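PDB 2G5C: prephenate dehydrogenase from Aquifex aeolicus, which probably catalyses the NAD(+)-dependent oxidative decarboxylation of prephenate to 3-(4-hydroxyphenyl)pyruvate, a step in the biosynthesis of tyrosine. Local coordinates for residues Leu252-Leu255 / Lys256-Val260. Sequence-based numbering, arbitrary orientation.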
loop_
_atom_site.group_PDB
_atom_site.type_symbol
_atom_site.label_atom_id
_atom_site.label_comp_id
_atom_site.label_asym_id
_atom_site.label_seq_id
_atom_site.Cartn_x
_atom_site.Cartn_y
_atom_site.Cartn_z
ATOM N N LEU A 252 -14.171 0.477 -8.857
ATOM C CA LEU A 252 -13.146 0.343 -9.882
ATOM C C LEU A 252 -13.757 0.374 -11.288
ATOM O O LEU A 252 -13.179 0.941 -12.212
ATOM C CB LEU A 252 -12.354 -0.955 -9.670
ATOM C CG LEU A 252 -11.263 -1.302 -10.699
ATOM C CD1 LEU A 252 -10.282 -0.139 -10.819
ATOM C CD2 LEU A 252 -10.524 -2.595 -10.287
ATOM N N ASN A 253 -14.931 -0.229 -11.453
ATOM C CA ASN A 253 -15.561 -0.231 -12.764
ATOM C C ASN A 253 -16.097 1.147 -13.132
ATOM O O ASN A 253 -16.136 1.509 -14.312
ATOM C CB ASN A 253 -16.666 -1.285 -12.829
ATOM C CG ASN A 253 -16.110 -2.688 -12.878
ATOM O OD1 ASN A 253 -15.101 -2.933 -13.530
ATOM N ND2 ASN A 253 -16.769 -3.619 -12.202
ATOM N N HIS A 254 -16.500 1.914 -12.124
ATOM C CA HIS A 254 -16.992 3.267 -12.354
ATOM C C HIS A 254 -15.793 4.059 -12.870
ATOM O O HIS A 254 -15.900 4.821 -13.828
ATOM C CB HIS A 254 -17.531 3.859 -11.047
ATOM C CG HIS A 254 -17.990 5.279 -11.163
ATOM N ND1 HIS A 254 -17.117 6.347 -11.150
ATOM C CD2 HIS A 254 -19.228 5.808 -11.310
ATOM C CE1 HIS A 254 -17.797 7.472 -11.283
ATOM N NE2 HIS A 254 -19.081 7.173 -11.383
ATOM N N LEU A 255 -14.640 3.858 -12.239
ATOM C CA LEU A 255 -13.418 4.534 -12.664
ATOM C C LEU A 255 -13.060 4.103 -14.094
ATOM O O LEU A 255 -12.793 4.941 -14.967
ATOM C CB LEU A 255 -12.267 4.192 -11.706
ATOM C CG LEU A 255 -10.902 4.817 -12.028
ATOM C CD1 LEU A 255 -11.035 6.329 -12.117
ATOM C CD2 LEU A 255 -9.896 4.433 -10.947
ATOM N N LYS A 256 -13.060 2.793 -14.332
ATOM C CA LYS A 256 -12.744 2.252 -15.647
ATOM C C LYS A 256 -13.598 2.898 -16.732
ATOM O O LYS A 256 -13.088 3.300 -17.777
ATOM C CB LYS A 256 -12.968 0.739 -15.668
ATOM C CG LYS A 256 -12.700 0.090 -17.018
ATOM C CD LYS A 256 -12.976 -1.408 -16.972
ATOM C CE LYS A 256 -14.436 -1.706 -16.671
ATOM N NZ LYS A 256 -14.660 -3.171 -16.484
ATOM N N GLU A 257 -14.898 2.992 -16.473
ATOM C CA GLU A 257 -15.824 3.585 -17.428
ATOM C C GLU A 257 -15.505 5.040 -17.727
ATOM O O GLU A 257 -15.610 5.472 -18.874
ATOM C CB GLU A 257 -17.269 3.450 -16.925
ATOM C CG GLU A 257 -17.780 2.017 -16.988
ATOM C CD GLU A 257 -17.488 1.370 -18.333
ATOM O OE1 GLU A 257 -17.901 1.934 -19.370
ATOM O OE2 GLU A 257 -16.840 0.299 -18.357
ATOM N N LEU A 258 -15.119 5.805 -16.710
ATOM C CA LEU A 258 -14.775 7.204 -16.942
ATOM C C LEU A 258 -13.593 7.270 -17.900
ATOM O O LEU A 258 -13.456 8.212 -18.678
ATOM C CB LEU A 258 -14.419 7.900 -15.626
ATOM C CG LEU A 258 -15.542 8.027 -14.590
ATOM C CD1 LEU A 258 -15.036 8.805 -13.388
ATOM C CD2 LEU A 258 -16.743 8.743 -15.205
ATOM N N ILE A 259 -12.739 6.255 -17.847
ATOM C CA ILE A 259 -11.571 6.202 -18.720
ATOM C C ILE A 259 -11.953 5.748 -20.125
ATOM O O ILE A 259 -11.497 6.314 -21.119
ATOM C CB ILE A 259 -10.502 5.244 -18.149
ATOM C CG1 ILE A 259 -10.003 5.778 -16.808
ATOM C CG2 ILE A 259 -9.354 5.110 -19.131
ATOM C CD1 ILE A 259 -9.127 4.808 -16.014
ATOM N N VAL A 260 -12.793 4.722 -20.205
ATOM C CA VAL A 260 -13.234 4.205 -21.492
ATOM C C VAL A 260 -13.866 5.288 -22.363
ATOM O O VAL A 260 -13.586 5.370 -23.561
ATOM C CB VAL A 260 -14.260 3.066 -21.312
ATOM C CG1 VAL A 260 -14.980 2.802 -22.636
ATOM C CG2 VAL A 260 -13.553 1.802 -20.833
#
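Leu252 O accepts the amide of Lys256 at 2.8 Å, opening a run of four successive i to i+4 alpha-helical bonds near the end of helix 238-260, in the dimerization domain and a predicted coiled coil. The next pair, Glu257 N to Asn253 O, is nearly straight (N-H...O 161°). Leu258 N then donates to His254 O at 3.1 Å, and Ile259 N reaches Leu255 O at 3.2 Å with a more bent angle of 144°, so all four carbonyls of 252-255 are satisfied within the helix. Lys256 extends beside Asn253 and, bent at chi3, its chain carries NZ to a salt bridge with Glu249 of the second subunit; Leu252 and Leu255 pack on Phe248 and Ala189 of that subunit. Leu255 also touches helix 264-279, as does Leu258, and there Tyr270 meets the His254 ring with nearly parallel planes. Replacing Leu258 with an alanine would probably leave the His254 ring without its aliphatic neighbour and open a gap beside Tyr270. With CG of His254 anti to the backbone N (chi1 177°), the imidazole crosses the leucine at a slant, with Leu258 CD1 3.7 Å from His254 CE1.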